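Local coordinates for mitochondrial dynamics protein MID49 (Mus musculus, PDB 4WOY) that recruits the fission mediator dynamin-related protein 1 to the mitochondrial outer membrane, regulates its GTPase activity and is required for mitochondrial fission, at residues A[93-98]-A[298-303]; A[243-248]-A[312-317]. The protein carries 1 engineered substitution. All coordinates share one frame; numbering follows the deposited sequence.

Contact 1 of 2, residues A[93-98]-A[298-303]; sequences AEPRCW and PSVNLL. Engineered in segment 93-98: Ala93 (natural residue Arg).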
loop_
_atom_site.group_PDB
_atom_site.type_symbol
_atom_site.label_atom_id
_atom_site.label_comp_id
_atom_site.label_asym_id
_atom_site.label_seq_id
_atom_site.Cartn_x
_atom_site.Cartn_y
_atom_site.Cartn_z
ATOM N N ALA A 93 4.138 -9.640 19.697
ATOM C CA ALA A 93 5.546 -9.548 19.320
ATOM C C ALA A 93 5.577 -9.524 17.831
ATOM O O ALA A 93 6.044 -10.448 17.189
ATOM C CB ALA A 93 6.342 -10.715 19.891
ATOM N N GLU A 94 4.967 -8.482 17.290
ATOM C CA GLU A 94 4.598 -8.423 15.901
ATOM C C GLU A 94 5.474 -7.438 15.166
ATOM O O GLU A 94 5.290 -6.224 15.296
ATOM C CB GLU A 94 3.106 -8.028 15.777
ATOM C CG GLU A 94 2.607 -7.946 14.354
ATOM C CD GLU A 94 3.022 -9.145 13.511
ATOM O OE1 GLU A 94 2.443 -10.246 13.691
ATOM O OE2 GLU A 94 3.947 -8.995 12.685
ATOM N N PRO A 95 6.431 -7.957 14.378
ATOM C CA PRO A 95 7.320 -7.065 13.624
ATOM C C PRO A 95 6.581 -6.203 12.572
ATOM O O PRO A 95 7.074 -5.136 12.235
ATOM C CB PRO A 95 8.316 -8.035 12.981
ATOM C CG PRO A 95 7.598 -9.357 12.959
ATOM C CD PRO A 95 6.753 -9.380 14.168
ATOM N N ARG A 96 5.401 -6.608 12.114
ATOM C CA ARG A 96 4.648 -5.802 11.137
ATOM C C ARG A 96 4.047 -4.541 11.740
ATOM O O ARG A 96 3.577 -3.673 10.996
ATOM C CB ARG A 96 3.509 -6.614 10.505
ATOM C CG ARG A 96 3.940 -7.749 9.603
ATOM C CD ARG A 96 2.732 -8.585 9.227
ATOM N NE ARG A 96 3.081 -9.973 8.913
ATOM C CZ ARG A 96 3.056 -10.510 7.690
ATOM N NH1 ARG A 96 2.698 -9.782 6.634
ATOM N NH2 ARG A 96 3.390 -11.786 7.523
ATOM N N CYS A 97 4.052 -4.431 13.071
ATOM C CA CYS A 97 3.330 -3.339 13.745
ATOM C C CYS A 97 4.193 -2.453 14.626
ATOM O O CYS A 97 5.349 -2.730 14.889
ATOM C CB CYS A 97 2.190 -3.885 14.613
ATOM S SG CYS A 97 0.963 -4.848 13.747
ATOM N N TRP A 98 3.597 -1.368 15.086
ATOM C CA TRP A 98 4.275 -0.404 15.944
ATOM C C TRP A 98 3.273 0.204 16.931
ATOM O O TRP A 98 2.087 0.372 16.591
ATOM C CB TRP A 98 4.940 0.699 15.094
ATOM C CG TRP A 98 6.289 0.333 14.525
ATOM C CD1 TRP A 98 6.572 -0.583 13.533
ATOM C CD2 TRP A 98 7.547 0.886 14.919
ATOM N NE1 TRP A 98 7.925 -0.633 13.301
ATOM C CE2 TRP A 98 8.546 0.264 14.133
ATOM C CE3 TRP A 98 7.923 1.845 15.857
ATOM C CZ2 TRP A 98 9.886 0.576 14.258
ATOM C CZ3 TRP A 98 9.271 2.162 15.978
ATOM C CH2 TRP A 98 10.232 1.532 15.179
ATOM N N PRO A 298 13.473 -6.941 7.545
ATOM C CA PRO A 298 13.706 -8.375 7.306
ATOM C C PRO A 298 13.038 -9.325 8.305
ATOM O O PRO A 298 12.857 -10.510 7.993
ATOM C CB PRO A 298 15.232 -8.485 7.381
ATOM C CG PRO A 298 15.706 -7.131 6.946
ATOM C CD PRO A 298 14.732 -6.175 7.556
ATOM N N SER A 299 12.713 -8.837 9.495
ATOM C CA SER A 299 12.003 -9.651 10.458
ATOM C C SER A 299 10.574 -9.927 9.988
ATOM O O SER A 299 9.966 -10.896 10.434
ATOM C CB SER A 299 12.042 -9.022 11.858
ATOM O OG SER A 299 11.585 -7.696 11.854
ATOM N N VAL A 300 10.003 -9.103 9.110
ATOM C CA VAL A 300 8.677 -9.500 8.641
ATOM C C VAL A 300 8.803 -10.424 7.419
ATOM O O VAL A 300 9.454 -10.125 6.410
ATOM C CB VAL A 300 7.707 -8.288 8.343
ATOM C CG1 VAL A 300 7.611 -7.363 9.529
ATOM C CG2 VAL A 300 8.115 -7.524 7.180
ATOM N N ASN A 301 8.156 -11.574 7.548
ATOM C CA ASN A 301 8.125 -12.576 6.507
ATOM C C ASN A 301 6.793 -12.467 5.750
ATOM O O ASN A 301 5.727 -12.782 6.288
ATOM C CB ASN A 301 8.323 -13.957 7.128
ATOM C CG ASN A 301 8.179 -15.074 6.128
ATOM O OD1 ASN A 301 8.130 -14.845 4.907
ATOM N ND2 ASN A 301 8.128 -16.306 6.633
ATOM N N LEU A 302 6.854 -12.002 4.508
ATOM C CA LEU A 302 5.624 -11.744 3.763
ATOM C C LEU A 302 4.886 -13.027 3.393
ATOM O O LEU A 302 3.752 -12.981 2.923
ATOM C CB LEU A 302 5.914 -10.903 2.516
ATOM C CG LEU A 302 6.190 -9.426 2.832
ATOM C CD1 LEU A 302 6.040 -8.587 1.596
ATOM C CD2 LEU A 302 5.263 -8.896 3.919
ATOM N N LEU A 303 5.535 -14.169 3.608
ATOM C CA LEU A 303 4.904 -15.468 3.385
ATOM C C LEU A 303 4.503 -16.155 4.671
ATOM O O LEU A 303 4.064 -17.298 4.647
ATOM C CB LEU A 303 5.827 -16.403 2.605
ATOM C CG LEU A 303 6.190 -16.098 1.163
ATOM C CD1 LEU A 303 7.017 -17.251 0.665
ATOM C CD2 LEU A 303 4.930 -15.848 0.307
#

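Contact 2 of 2, residues A[243-248]-A[312-317]; sequences PALVRL and DDIGYV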
loop_
_atom_site.group_PDB
_atom_site.type_symbol
_atom_site.label_atom_id
_atom_site.label_comp_id
_atom_site.label_asym_id
_atom_site.label_seq_id
_atom_site.Cartn_x
_atom_site.Cartn_y
_atom_site.Cartn_z
ATOM N N PRO A 243 -5.771 -16.965 -10.591
ATOM C CA PRO A 243 -6.491 -17.057 -9.311
ATOM C C PRO A 243 -5.630 -17.619 -8.182
ATOM O O PRO A 243 -5.853 -17.271 -7.028
ATOM C CB PRO A 243 -7.678 -17.982 -9.627
ATOM C CG PRO A 243 -7.407 -18.552 -10.980
ATOM C CD PRO A 243 -6.522 -17.597 -11.693
ATOM N N ALA A 244 -4.672 -18.481 -8.510
ATOM C CA ALA A 244 -3.712 -18.988 -7.533
ATOM C C ALA A 244 -2.714 -17.945 -7.033
ATOM O O ALA A 244 -2.310 -17.980 -5.876
ATOM C CB ALA A 244 -2.949 -20.174 -8.124
ATOM N N LEU A 245 -2.319 -17.015 -7.896
ATOM C CA LEU A 245 -1.221 -16.096 -7.580
ATOM C C LEU A 245 -1.684 -14.790 -6.979
ATOM O O LEU A 245 -0.868 -13.926 -6.686
ATOM C CB LEU A 245 -0.423 -15.787 -8.841
ATOM C CG LEU A 245 0.071 -16.981 -9.645
ATOM C CD1 LEU A 245 0.858 -16.477 -10.853
ATOM C CD2 LEU A 245 0.917 -17.914 -8.775
ATOM N N VAL A 246 -2.995 -14.635 -6.832
ATOM C CA VAL A 246 -3.592 -13.354 -6.437
ATOM C C VAL A 246 -3.125 -12.868 -5.063
ATOM O O VAL A 246 -3.089 -11.657 -4.798
ATOM C CB VAL A 246 -5.143 -13.445 -6.485
ATOM C CG1 VAL A 246 -5.813 -12.461 -5.526
ATOM C CG2 VAL A 246 -5.618 -13.207 -7.904
ATOM N N ARG A 247 -2.743 -13.797 -4.194
ATOM C CA ARG A 247 -2.256 -13.412 -2.864
ATOM C C ARG A 247 -0.885 -12.710 -2.950
ATOM O O ARG A 247 -0.512 -11.924 -2.083
ATOM C CB ARG A 247 -2.153 -14.643 -1.961
ATOM C CG ARG A 247 -3.472 -15.172 -1.411
ATOM C CD ARG A 247 -4.066 -14.278 -0.347
ATOM N NE ARG A 247 -3.163 -14.024 0.778
ATOM C CZ ARG A 247 -2.979 -14.850 1.805
ATOM N NH1 ARG A 247 -3.611 -16.009 1.844
ATOM N NH2 ARG A 247 -2.156 -14.524 2.790
ATOM N N LEU A 248 -0.134 -13.016 -4.004
ATOM C CA LEU A 248 1.135 -12.356 -4.259
ATOM C C LEU A 248 0.805 -10.976 -4.748
ATOM O O LEU A 248 0.414 -10.809 -5.905
ATOM C CB LEU A 248 1.952 -13.108 -5.302
ATOM C CG LEU A 248 2.418 -14.470 -4.812
ATOM C CD1 LEU A 248 3.263 -15.166 -5.866
ATOM C CD2 LEU A 248 3.163 -14.306 -3.475
ATOM N N ASP A 312 2.348 -24.229 -1.607
ATOM C CA ASP A 312 2.573 -25.353 -2.497
ATOM C C ASP A 312 1.835 -25.124 -3.808
ATOM O O ASP A 312 2.311 -25.487 -4.882
ATOM C CB ASP A 312 2.123 -26.660 -1.841
ATOM C CG ASP A 312 3.045 -27.098 -0.716
ATOM O OD1 ASP A 312 4.198 -26.604 -0.645
ATOM O OD2 ASP A 312 2.623 -27.955 0.091
ATOM N N ASP A 313 0.672 -24.499 -3.715
ATOM C CA ASP A 313 -0.165 -24.301 -4.883
ATOM C C ASP A 313 0.420 -23.216 -5.790
ATOM O O ASP A 313 0.447 -23.362 -7.012
ATOM C CB ASP A 313 -1.590 -23.936 -4.452
ATOM C CG ASP A 313 -2.626 -24.324 -5.478
ATOM O OD1 ASP A 313 -2.822 -23.554 -6.440
ATOM O OD2 ASP A 313 -3.237 -25.401 -5.326
ATOM N N ILE A 314 0.871 -22.128 -5.176
ATOM C CA ILE A 314 1.523 -21.037 -5.889
ATOM C C ILE A 314 2.789 -21.538 -6.585
ATOM O O ILE A 314 3.104 -21.142 -7.705
ATOM C CB ILE A 314 1.873 -19.876 -4.921
ATOM C CG1 ILE A 314 0.602 -19.324 -4.264
ATOM C CG2 ILE A 314 2.629 -18.793 -5.654
ATOM C CD1 ILE A 314 0.833 -18.267 -3.208
ATOM N N GLY A 315 3.492 -22.441 -5.912
ATOM C CA GLY A 315 4.733 -22.989 -6.411
ATOM C C GLY A 315 4.524 -23.706 -7.722
ATOM O O GLY A 315 5.298 -23.530 -8.667
ATOM N N TYR A 316 3.479 -24.521 -7.796
ATOM C CA TYR A 316 3.282 -25.321 -8.991
ATOM C C TYR A 316 2.760 -24.498 -10.146
ATOM O O TYR A 316 2.928 -24.896 -11.291
ATOM C CB TYR A 316 2.356 -26.514 -8.725
ATOM C CG TYR A 316 3.117 -27.749 -8.293
ATOM C CD1 TYR A 316 4.474 -27.672 -7.951
ATOM C CD2 TYR A 316 2.509 -29.000 -8.284
ATOM C CE1 TYR A 316 5.193 -28.799 -7.577
ATOM C CE2 TYR A 316 3.220 -30.138 -7.910
ATOM C CZ TYR A 316 4.561 -30.030 -7.558
ATOM O OH TYR A 316 5.268 -31.156 -7.189
ATOM N N VAL A 317 2.094 -23.384 -9.861
ATOM C CA VAL A 317 1.740 -22.420 -10.912
ATOM C C VAL A 317 2.983 -21.686 -11.445
ATOM O O VAL A 317 3.109 -21.438 -12.643
ATOM C CB VAL A 317 0.700 -21.375 -10.419
ATOM C CG1 VAL A 317 0.488 -20.263 -11.462
ATOM C CG2 VAL A 317 -0.618 -22.052 -10.098
#

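Contact 1 of 2, residues A[93-98]-A[298-303]
Pro95 and Val300 carry the centre of this contact, sliding past each other in opposite directions. Here the turn 94-97, leading into strand 97-102 of the mixed sheet in the MID51-like, nucleotidyltransferase-clan region, meets the short, weakly bonded strand 300-301 of the Mab-21-like region. One branch of the valine does most of the touching: CG1, anti to the carbonyl carbon (chi1 -53°), reaches Pro95 CB at 3.6 Å and lies 3.4 Å from the carbonyl carbon, Pro95 C. A compact branched residue suits the spot, since a single methyl meets both the proline ring and the peptide that follows it. Pro95 CB also meets the hydroxyl of Ser299, with OG 3.5 Å away; OG is hydrogen-bonded to Asn297.

Arg96 adds a long arm. Its aliphatic part crosses Val300 obliquely, CG lying 3.7 Å from Val300 CG1; the chain stays extended from CG to NE, and the guanidinium lies beyond the valine, by Asn301 and Leu302. There NH2 stands 2.8 Å from the backbone O of Asn301, but the angle is too poor for a hydrogen bond, while NH1 is 3.8 Å from Leu302 CD2.

The arginine is steadied from its own side. Glu94 OE2 accepts the backbone N-H of Arg96 at 164° through its anti lone pair, and lies at the guanidinium edge, in its plane, in a long salt bridge to NE. Within 298-303, Asn301 OD1 accepts the N-H of Leu303, forming an Asx turn, and also that of Leu292, while ND2 donates to Ala290 O.

No hydrogen bond joins the two segments, and their contact is mainly apolar; just outside, Asn297 ND2 adds a weak hydrogen bond to Pro95 O. The charge of Arg96 near a backbone carbonyl probably adds a modest electrostatic attraction.

Contact 2 of 2, residues A[243-248]-A[312-317]
Within the Mab-21-like helical region, the connection between helix 228-241 and helix 250-261 packs against the last turns of helix 308-317. The helix presents Ile314 and Val317, three residues apart and hence on neighbouring positions of one face, to Ala244, Leu245 and Leu248.

Leu245 and Val317 reach toward each other tip to tip, with Leu245 CD2 3.6 Å from Val317 CG1. That same leucine methyl also meets Ile314 CG2 at 3.7 Å, so it touches both helix residues. Ile314 CG2, anti to its backbone N, is shared in turn: Leu248 CD1 approaches it at 3.7 Å as the two side chains cross. The other branch of the isoleucine, CG1, lies 3.6 Å from Ala244 O, against the backbone of the loop. Small Ala244 suits the close approach of the chains, its CB resting 3.6 Å from Val317 CG2 and near Asp313 OD1 at the margin. A type I turn from Leu245 to Leu248, closed by Leu248 N to Leu245 O, lets both leucines contribute to the apolar cluster.

Beyond it, Arg247 forms a salt bridge with Glu310 of helix 308-317 and a cation-pi contact with Phe306. Leu245 and Leu248 also touch Cys239 of helix 228-241, while Leu248 and Ile314 lean on Leu283 and Leu287 of helix 272-288, placing the cluster among three helices.

In the fold
Contact 1 and contact 2 have centres about 22 Å apart, and their nearest atoms come to about 4 Å without touching. In chain order the segments run 93-98, 243-248, 298-303 and 312-317, so the two pairs alternate. Contact 1 joins the nucleotidyltransferase-like part, through the turn that leads into strand 97-102 of the mixed sheet, to the Mab-21-like helical part; contact 2 lies wholly within the latter. Strand 300-301 and helix 308-317 follow each other in the chain, so the run 298-317 touches both the sheet-bearing part and the helical part in this portion of the fission receptor, predicted to be cytoplasmic.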